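Local coordinates for protein succinate--CoA ligase subunit alpha (Campylobacter jejuni, PDB 6MEL) that forms the alpha subunit of a CoA ligase and pairs a Rossmann-like CoA-binding domain with a CoA-ligase domain, at residues Ile71-Pro74 against Ala75-Gly79; Lys118-Gly121 against Pro122-Gly126; Glu264-Ser268 against Tyr269-Val273. All coordinates share one frame; numbering follows the deposited sequence.

Interaction 1. Residues Ile71-Pro74 against Ala75-Gly79; sequences IFVP and AFAVG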
ATOM      1  N   ILE A  71      -4.671  15.691 -11.849  1.00 34.81           N
ATOM      2  CA  ILE A  71      -4.300  14.547 -12.696  1.00 34.69           C
ATOM      3  C   ILE A  71      -5.184  13.334 -12.403  1.00 36.22           C
ATOM      4  O   ILE A  71      -5.171  12.779 -11.281  1.00 36.70           O
ATOM      5  CB  ILE A  71      -2.816  14.219 -12.511  1.00 35.23           C
ATOM      6  CG1 ILE A  71      -1.947  15.440 -12.841  1.00 35.50           C
ATOM      7  CG2 ILE A  71      -2.448  12.979 -13.312  1.00 35.61           C
ATOM      8  CD1 ILE A  71      -0.474  15.196 -12.812  1.00 36.17           C
ATOM      9  N   PHE A  72      -5.912  12.886 -13.434  1.00 35.47           N
ATOM     10  CA  PHE A  72      -6.856  11.758 -13.367  1.00 35.69           C
ATOM     11  C   PHE A  72      -6.440  10.596 -14.277  1.00 37.84           C
ATOM     12  O   PHE A  72      -7.192   9.629 -14.380  1.00 37.12           O
ATOM     13  CB  PHE A  72      -8.263  12.155 -13.828  1.00 38.62           C
ATOM     14  CG  PHE A  72      -9.039  12.960 -12.814  1.00 39.02           C
ATOM     15  CD1 PHE A  72      -9.612  12.330 -11.715  1.00 40.33           C
ATOM     16  CD2 PHE A  72      -9.219  14.331 -12.965  1.00 40.60           C
ATOM     17  CE1 PHE A  72     -10.337  13.057 -10.771  1.00 40.83           C
ATOM     18  CE2 PHE A  72      -9.945  15.060 -12.017  1.00 41.67           C
ATOM     19  CZ  PHE A  72     -10.486  14.426 -10.922  1.00 39.38           C
ATOM     20  N   VAL A  73      -5.239  10.648 -14.869  1.00 36.51           N
ATOM     21  CA  VAL A  73      -4.857   9.668 -15.866  1.00 35.55           C
ATOM     22  C   VAL A  73      -4.695   8.295 -15.207  1.00 36.20           C
ATOM     23  O   VAL A  73      -4.456   8.180 -14.008  1.00 36.75           O
ATOM     24  CB  VAL A  73      -3.571  10.052 -16.603  1.00 36.58           C
ATOM     25  CG1 VAL A  73      -3.691  11.416 -17.268  1.00 36.83           C
ATOM     26  CG2 VAL A  73      -2.353   9.945 -15.661  1.00 38.21           C
ATOM     27  N   PRO A  74      -4.821   7.209 -15.989  1.00 38.83           N
ATOM     28  CA  PRO A  74      -4.688   5.871 -15.443  1.00 40.08           C
ATOM     29  C   PRO A  74      -3.284   5.633 -14.860  1.00 39.02           C
ATOM     30  O   PRO A  74      -2.341   6.340 -15.158  1.00 35.68           O
ATOM     31  CB  PRO A  74      -4.893   4.953 -16.666  1.00 42.33           C
ATOM     32  CG  PRO A  74      -5.582   5.835 -17.731  1.00 42.97           C
ATOM     33  CD  PRO A  74      -5.046   7.221 -17.456  1.00 42.37           C
ATOM     34  N   ALA A  75      -3.194   4.601 -14.034  1.00 37.75           N
ATOM     35  CA  ALA A  75      -2.030   4.280 -13.253  1.00 37.28           C
ATOM     36  C   ALA A  75      -0.778   4.131 -14.130  1.00 36.21           C
ATOM     37  O   ALA A  75       0.307   4.569 -13.709  1.00 35.43           O
ATOM     38  CB  ALA A  75      -2.313   3.021 -12.473  1.00 38.97           C
ATOM     39  N   PHE A  76      -0.933   3.568 -15.337  1.00 33.92           N
ATOM     40  CA  PHE A  76       0.176   3.331 -16.197  1.00 36.01           C
ATOM     41  C   PHE A  76       0.729   4.639 -16.770  1.00 34.90           C
ATOM     42  O   PHE A  76       1.810   4.600 -17.336  1.00 35.34           O
ATOM     43  CB  PHE A  76      -0.148   2.320 -17.305  1.00 39.35           C
ATOM     44  CG  PHE A  76      -1.296   2.720 -18.215  1.00 44.92           C
ATOM     45  CD1 PHE A  76      -1.122   3.672 -19.208  1.00 49.15           C
ATOM     46  CD2 PHE A  76      -2.540   2.105 -18.095  1.00 52.21           C
ATOM     47  CE1 PHE A  76      -2.178   4.044 -20.046  1.00 53.11           C
ATOM     48  CE2 PHE A  76      -3.602   2.477 -18.924  1.00 56.12           C
ATOM     49  CZ  PHE A  76      -3.413   3.439 -19.906  1.00 53.63           C
ATOM     50  N   ALA A  77      -0.011   5.749 -16.649  1.00 34.56           N
ATOM     51  CA  ALA A  77       0.348   7.023 -17.268  1.00 37.16           C
ATOM     52  C   ALA A  77       0.794   8.047 -16.213  1.00 34.95           C
ATOM     53  O   ALA A  77       1.261   9.141 -16.562  1.00 36.57           O
ATOM     54  CB  ALA A  77      -0.831   7.555 -18.114  1.00 34.95           C
ATOM     55  N   VAL A  78       0.639   7.721 -14.936  1.00 33.16           N
ATOM     56  CA  VAL A  78       0.764   8.728 -13.852  1.00 34.27           C
ATOM     57  C   VAL A  78       2.193   9.297 -13.826  1.00 34.57           C
ATOM     58  O   VAL A  78       2.384  10.497 -13.794  1.00 33.39           O
ATOM     59  CB  VAL A  78       0.325   8.193 -12.466  1.00 34.60           C
ATOM     60  CG1 VAL A  78       0.853   9.078 -11.323  1.00 35.39           C
ATOM     61  CG2 VAL A  78      -1.205   8.074 -12.358  1.00 36.44           C
ATOM     62  N   GLY A  79       3.191   8.420 -13.861  1.00 37.74           N
ATOM     63  CA  GLY A  79       4.553   8.842 -13.743  1.00 36.40           C
ATOM     64  C   GLY A  79       4.915   9.807 -14.846  1.00 36.08           C
ATOM     65  O   GLY A  79       5.468  10.863 -14.570  1.00 36.91           O
TER

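Interaction 2. Residues Lys118-Gly121 against Pro122-Gly126; sequences KIIG and PNCPG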
ATOM      1  N   LYS A 118       5.666  20.812  -6.620  1.00 39.48           N
ATOM      2  CA  LYS A 118       5.170  20.029  -5.510  1.00 38.90           C
ATOM      3  C   LYS A 118       4.080  19.097  -5.995  1.00 36.83           C
ATOM      4  O   LYS A 118       3.358  19.407  -6.954  1.00 36.49           O
ATOM      5  CB  LYS A 118       4.610  20.980  -4.459  1.00 43.12           C
ATOM      6  CG  LYS A 118       5.590  22.029  -3.937  1.00 46.36           C
ATOM      7  CD  LYS A 118       4.738  23.176  -3.350  1.00 52.68           C
ATOM      8  CE  LYS A 118       5.298  23.848  -2.121  1.00 61.71           C
ATOM      9  NZ  LYS A 118       6.100  25.027  -2.503  1.00 67.35           N
ATOM     10  N   ILE A 119       3.927  17.982  -5.296  1.00 34.46           N
ATOM     11  CA  ILE A 119       2.908  16.984  -5.604  1.00 32.87           C
ATOM     12  C   ILE A 119       2.016  16.788  -4.381  1.00 33.10           C
ATOM     13  O   ILE A 119       2.484  16.798  -3.231  1.00 36.35           O
ATOM     14  CB  ILE A 119       3.593  15.658  -5.992  1.00 33.62           C
ATOM     15  CG1 ILE A 119       4.404  15.751  -7.283  1.00 34.04           C
ATOM     16  CG2 ILE A 119       2.590  14.516  -6.051  1.00 33.84           C
ATOM     17  CD1 ILE A 119       5.491  14.703  -7.384  1.00 34.38           C
ATOM     18  N   ILE A 120       0.730  16.577  -4.641  1.00 33.52           N
ATOM     19  CA  ILE A 120      -0.225  16.067  -3.670  1.00 33.75           C
ATOM     20  C   ILE A 120      -0.745  14.748  -4.219  1.00 33.41           C
ATOM     21  O   ILE A 120      -1.325  14.700  -5.278  1.00 34.40           O
ATOM     22  CB  ILE A 120      -1.366  17.066  -3.416  1.00 34.33           C
ATOM     23  CG1 ILE A 120      -0.834  18.338  -2.746  1.00 37.75           C
ATOM     24  CG2 ILE A 120      -2.497  16.444  -2.632  1.00 34.80           C
ATOM     25  CD1 ILE A 120      -1.838  19.479  -2.707  1.00 39.73           C
ATOM     26  N   GLY A 121      -0.465  13.684  -3.483  1.00 33.17           N
ATOM     27  CA  GLY A 121      -0.819  12.332  -3.887  1.00 33.65           C
ATOM     28  C   GLY A 121       0.446  11.534  -4.179  1.00 32.54           C
ATOM     29  O   GLY A 121       1.532  11.864  -3.672  1.00 32.99           O
ATOM     30  N   PRO A 122       0.381  10.434  -4.940  1.00 33.82           N
ATOM     31  CA  PRO A 122      -0.813   9.963  -5.607  1.00 33.91           C
ATOM     32  C   PRO A 122      -1.726   9.177  -4.672  1.00 35.62           C
ATOM     33  O   PRO A 122      -1.472   9.134  -3.476  1.00 33.58           O
ATOM     34  CB  PRO A 122      -0.228   9.071  -6.713  1.00 36.20           C
ATOM     35  CG  PRO A 122       0.989   8.458  -6.077  1.00 38.33           C
ATOM     36  CD  PRO A 122       1.553   9.567  -5.211  1.00 38.58           C
ATOM     37  N   ASN A 123      -2.791   8.591  -5.230  1.00 35.49           N
ATOM     38  CA  ASN A 123      -3.734   7.741  -4.477  1.00 34.82           C
ATOM     39  C   ASN A 123      -4.359   8.574  -3.347  1.00 35.62           C
ATOM     40  O   ASN A 123      -4.263   8.243  -2.140  1.00 34.67           O
ATOM     41  CB  ASN A 123      -3.062   6.491  -3.887  1.00 38.06           C
ATOM     42  CG  ASN A 123      -4.069   5.527  -3.299  1.00 39.16           C
ATOM     43  OD1 ASN A 123      -5.262   5.705  -3.509  1.00 37.91           O
ATOM     44  ND2 ASN A 123      -3.608   4.534  -2.548  1.00 38.88           N
ATOM     45  N   CYS A 124      -4.987   9.684  -3.739  1.00 35.51           N
ATOM     46  CA  CYS A 124      -5.540  10.617  -2.790  1.00 35.36           C
ATOM     47  C   CYS A 124      -6.800  11.236  -3.377  1.00 37.71           C
ATOM     48  O   CYS A 124      -7.042  11.198  -4.597  1.00 34.91           O
ATOM     49  CB  CYS A 124      -4.536  11.704  -2.409  1.00 34.73           C
ATOM     50  SG  CYS A 124      -4.336  13.037  -3.627  1.00 36.98           S
ATOM     51  N   PRO A 125      -7.638  11.850  -2.523  1.00 36.27           N
ATOM     52  CA  PRO A 125      -8.848  12.501  -3.027  1.00 37.18           C
ATOM     53  C   PRO A 125      -8.628  13.954  -3.460  1.00 36.15           C
ATOM     54  O   PRO A 125      -9.549  14.530  -4.031  1.00 38.37           O
ATOM     55  CB  PRO A 125      -9.786  12.385  -1.822  1.00 37.72           C
ATOM     56  CG  PRO A 125      -8.825  12.536  -0.655  1.00 39.03           C
ATOM     57  CD  PRO A 125      -7.637  11.703  -1.063  1.00 38.34           C
ATOM     58  N   GLY A 126      -7.434  14.509  -3.214  1.00 35.49           N
ATOM     59  CA  GLY A 126      -7.096  15.854  -3.641  1.00 35.79           C
ATOM     60  C   GLY A 126      -7.109  16.886  -2.534  1.00 36.62           C
ATOM     61  O   GLY A 126      -6.808  16.591  -1.385  1.00 36.88           O
TER

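Interaction 3. Residues Glu264-Ser268 against Tyr269-Val273; sequences EALKS and YGIHV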
ATOM      1  N   GLU A 264       2.252   6.906  20.165  1.00 43.58           N
ATOM      2  CA  GLU A 264       3.124   7.095  21.347  1.00 48.11           C
ATOM      3  C   GLU A 264       4.103   8.247  21.099  1.00 46.67           C
ATOM      4  O   GLU A 264       4.308   9.068  21.976  1.00 44.35           O
ATOM      5  CB  GLU A 264       3.833   5.773  21.601  1.00 57.48           C
ATOM      6  CG  GLU A 264       4.592   5.663  22.903  1.00 72.94           C
ATOM      7  CD  GLU A 264       5.090   4.231  23.093  1.00 86.24           C
ATOM      8  OE1 GLU A 264       4.429   3.279  22.533  1.00 90.53           O
ATOM      9  OE2 GLU A 264       6.126   4.054  23.785  1.00 95.16           O
ATOM     10  N   ALA A 265       4.693   8.321  19.896  1.00 43.05           N
ATOM     11  CA  ALA A 265       5.621   9.406  19.581  1.00 44.91           C
ATOM     12  C   ALA A 265       4.860  10.738  19.601  1.00 42.94           C
ATOM     13  O   ALA A 265       5.317  11.716  20.161  1.00 40.67           O
ATOM     14  CB  ALA A 265       6.275   9.193  18.238  1.00 43.53           C
ATOM     15  N   LEU A 266       3.708  10.773  18.943  1.00 40.11           N
ATOM     16  CA  LEU A 266       2.920  12.010  18.866  1.00 41.27           C
ATOM     17  C   LEU A 266       2.491  12.466  20.277  1.00 42.54           C
ATOM     18  O   LEU A 266       2.590  13.632  20.631  1.00 42.09           O
ATOM     19  CB  LEU A 266       1.714  11.747  17.959  1.00 39.97           C
ATOM     20  CG  LEU A 266       2.046  11.683  16.474  1.00 39.64           C
ATOM     21  CD1 LEU A 266       0.883  11.094  15.703  1.00 39.93           C
ATOM     22  CD2 LEU A 266       2.403  13.064  15.948  1.00 39.24           C
ATOM     23  N   LYS A 267       2.028  11.519  21.082  1.00 45.16           N
ATOM     24  CA  LYS A 267       1.576  11.810  22.448  1.00 51.17           C
ATOM     25  C   LYS A 267       2.728  12.412  23.290  1.00 50.78           C
ATOM     26  O   LYS A 267       2.553  13.443  23.936  1.00 48.39           O
ATOM     27  CB  LYS A 267       1.041  10.543  23.101  1.00 54.31           C
ATOM     28  CG  LYS A 267       0.490  10.758  24.499  1.00 67.27           C
ATOM     29  CD  LYS A 267      -0.146   9.518  25.106  1.00 73.37           C
ATOM     30  CE  LYS A 267      -1.139   9.883  26.193  1.00 81.01           C
ATOM     31  NZ  LYS A 267      -2.451  10.238  25.594  1.00 87.98           N
ATOM     32  N   SER A 268       3.923  11.834  23.192  1.00 46.34           N
ATOM     33  CA  SER A 268       5.054  12.241  24.016  1.00 50.48           C
ATOM     34  C   SER A 268       5.557  13.627  23.589  1.00 50.37           C
ATOM     35  O   SER A 268       6.204  14.288  24.358  1.00 49.79           O
ATOM     36  CB  SER A 268       6.157  11.223  23.953  1.00 52.37           C
ATOM     37  OG  SER A 268       6.851  11.367  22.716  1.00 55.65           O
ATOM     38  N   TYR A 269       5.252  14.089  22.371  1.00 47.78           N
ATOM     39  CA  TYR A 269       5.666  15.427  21.946  1.00 43.29           C
ATOM     40  C   TYR A 269       4.534  16.438  22.096  1.00 44.31           C
ATOM     41  O   TYR A 269       4.664  17.554  21.572  1.00 48.00           O
ATOM     42  CB  TYR A 269       6.214  15.390  20.523  1.00 46.38           C
ATOM     43  CG  TYR A 269       7.663  14.984  20.476  1.00 48.81           C
ATOM     44  CD1 TYR A 269       8.065  13.750  19.992  1.00 51.64           C
ATOM     45  CD2 TYR A 269       8.628  15.832  20.991  1.00 53.00           C
ATOM     46  CE1 TYR A 269       9.404  13.396  19.966  1.00 55.73           C
ATOM     47  CE2 TYR A 269       9.972  15.507  20.962  1.00 53.39           C
ATOM     48  CZ  TYR A 269      10.359  14.280  20.464  1.00 55.85           C
ATOM     49  OH  TYR A 269      11.690  14.002  20.449  1.00 54.42           O
ATOM     50  N   GLY A 270       3.445  16.064  22.790  1.00 45.06           N
ATOM     51  CA  GLY A 270       2.349  17.029  23.145  1.00 46.99           C
ATOM     52  C   GLY A 270       1.197  17.082  22.130  1.00 50.49           C
ATOM     53  O   GLY A 270       0.260  17.868  22.311  1.00 46.05           O
ATOM     54  N   ILE A 271       1.228  16.259  21.058  1.00 46.41           N
ATOM     55  CA  ILE A 271       0.090  16.247  20.099  1.00 42.62           C
ATOM     56  C   ILE A 271      -1.142  15.679  20.827  1.00 41.96           C
ATOM     57  O   ILE A 271      -1.037  14.787  21.694  1.00 42.85           O
ATOM     58  CB  ILE A 271       0.453  15.469  18.814  1.00 40.76           C
ATOM     59  CG1 ILE A 271       1.450  16.242  17.939  1.00 39.64           C
ATOM     60  CG2 ILE A 271      -0.798  15.094  18.021  1.00 39.73           C
ATOM     61  CD1 ILE A 271       2.835  16.438  18.544  1.00 41.57           C
ATOM     62  N   HIS A 272      -2.335  16.178  20.489  1.00 41.34           N
ATOM     63  CA  HIS A 272      -3.564  15.612  21.044  1.00 40.73           C
ATOM     64  C   HIS A 272      -3.965  14.359  20.254  1.00 40.98           C
ATOM     65  O   HIS A 272      -4.622  14.444  19.228  1.00 38.05           O
ATOM     66  CB  HIS A 272      -4.730  16.618  21.030  1.00 43.41           C
ATOM     67  CG  HIS A 272      -4.574  17.838  21.883  1.00 44.35           C
ATOM     68  ND1 HIS A 272      -3.640  18.814  21.620  1.00 46.82           N
ATOM     69  CD2 HIS A 272      -5.273  18.271  22.959  1.00 47.05           C
ATOM     70  CE1 HIS A 272      -3.774  19.805  22.504  1.00 50.01           C
ATOM     71  NE2 HIS A 272      -4.755  19.486  23.331  1.00 46.76           N
ATOM     72  N   VAL A 273      -3.670  13.185  20.808  1.00 40.97           N
ATOM     73  CA  VAL A 273      -3.873  11.946  20.129  1.00 41.91           C
ATOM     74  C   VAL A 273      -5.234  11.404  20.543  1.00 44.16           C
ATOM     75  O   VAL A 273      -5.536  11.341  21.700  1.00 43.60           O
ATOM     76  CB  VAL A 273      -2.769  10.917  20.434  1.00 42.08           C
ATOM     77  CG1 VAL A 273      -3.107   9.572  19.827  1.00 45.23           C
ATOM     78  CG2 VAL A 273      -1.424  11.392  19.929  1.00 44.40           C
TER
HETATM   79  O   HOH W   1       0.028  14.604  24.214  1.00 50.91           O
HETATM   80  O   HOH W   2      -2.886  12.817  23.562  1.00 56.04           O

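Interaction 1. Residues Ile71-Pro74 against Ala75-Gly79
The carbonyl oxygen of Pro74 takes the amide of Ala77. Ala77 N lies 2.8 Å from Pro74 O, and the N-H points almost straight at it, at 157°. The donor does not sit on a lone pair. It stands above the carbonyl plane, about 45° out of it. Ala75 and Phe76 occupy the two middle places of this turn, and their backbone angles are those of a type I turn. The same oxygen also meets carbon. Ala77 CB lies 3.5 Å from Pro74 O, a van der Waals contact.

The ring of Phe76 folds back over Pro74. With chi1 at 59°, Phe76 CG lies between its own backbone N and carbonyl carbon, which swings the ring to the proline side of the turn. Pro74 CB then sits over one face of the ring, 4.0 Å from the Phe76 centroid and displaced from the centre to the CE2 side. This is a CH-pi contact, with Phe76 CE2 the nearest ring atom to Pro74 CB at 3.6 Å. The turn joins strand 68-71 to helix 78-87, the strand-to-helix step of a beta-alpha-beta crossover in the Rossmann-like sheet; strand 92-95 completes the unit.

Val73 packs against the residues that follow the turn. Its CG2 branch does the touching: Val73 CG2 is 3.7 Å from Ala77 CB and 4.0 Å from Val78 CG2. Val78 CG2 lies anti to its own carbonyl carbon and also approaches the backbone oxygen of Val73. That oxygen is hydrogen-bonded to Thr97 OG1, in the loop after strand 92-95. Phe76 also packs on an aromatic side chain of the other protein chain in the assembly.

Interaction 2. Residues Lys118-Gly121 against Pro122-Gly126
Cys124 SG lies against the backbone of Gly121, 3.6 Å from Gly121 CA. The same sulfur is 3.8 Å from the carbonyl oxygen of Ile120. It also meets the CG2 branch of that isoleucine, with Cys124 SG and Ile120 CG2 4.0 Å apart. These are van der Waals contacts. The cysteine reaches them because chi1 is 78°, which sets the sulfur between its backbone N and carbonyl carbon and turns it back toward the strand. Gly121 has no side chain, and this lets the sulfur come up against its CA.

The next shell is the bend itself. The peptide between Gly121 and Pro122 is cis, which shortens the step from Gly121 CA to Pro122 CA to 2.9 Å and kinks the chain. The chain turns back at Asn123, which has a positive phi of 60°, and Cys124 comes round to face Gly121.

Further out, Pro122 packs on Val95 and on Met105 of helix 102-115. Asn123 ND2 is hydrogen-bonded to Asp181 OD1, with a second, weak bond to Glu98 OE2. The touching residues are all buried, close to the centre of the chain. The arrangement is a loop with a cis proline at the end of strand 118-120, an edge strand of the Rossmann-like sheet, leading into strand 126-129 of the second sheet.

Interaction 3. Residues Glu264-Ser268 against Tyr269-Val273
The ring of Tyr269 lies beside the last turn of helix 259-268, with the carbonyl oxygen of Ala265 at its edge, near the ring plane. Tyr269 CD1 is the ring atom that meets Ala265 O, at 3.4 Å. Ser268 OG comes to the same ring atom obliquely. A chi1 of 77° turns this hydroxyl back toward Ala265, and Ser268 OG donates to Ala265 O at 3.0 Å. Ala219 and Lys223 of helix 214-225 also pack on the tyrosine.

The helix ends in a Schellman motif. Ile271 N reaches back to Leu266 O at 3.0 Å, and Gly270 N bonds to Lys267 O at 3.0 Å. Gly270 takes the positive phi, 93°, that the motif needs. Leu266 O is gripped twice, since Tyr269 N also donates to it, at 3.2 Å. The two amides arrive from opposite faces of the carbonyl plane. Tyr269 N has a further weak bond to Ala265 O.

Side chains close the cap. Leu266 CD2 packs on Ile271 CG1 at 3.9 Å, the apolar contact that commonly accompanies a Schellman motif. Val273 CG2 meets Leu266 CB at 3.7 Å and also lies against the backbone N of Lys267. The valine reaches back because the chain has turned into strand 272-273, the last strand of this beta-alpha-beta unit.

Two waters finish the exposed side. Water 1 donates to both Lys267 O and Ile271 O, while water 2 accepts from Val273 N and, weakly, from Lys267 NZ. The carbonyls of Ala265, Leu266 and Lys267, at the negative end of the helix dipole, are thus all met by donors, which probably offsets their partial charge.

Overall arrangement
Interactions 1 and 2 follow two strands of the same Rossmann-like sheet, 68-71 and 118-120, which flank strand 92-95. Both lie at the strands' C-terminal ends, where such folds usually place their binding loops. Their centres are 12 Å apart and their nearest atoms about 5 Å apart, so they do not touch. Interaction 2 lies nearest the middle of the chain, its centre about 5 Å from that of the chain, where one sheet passes to the other. Interaction 3 is at the outer edge of the second sheet, with its centre 26 Å from that of interaction 2. Interactions 1 and 3 lie on opposite sides of the chain's centre, their centres about 36 Å apart.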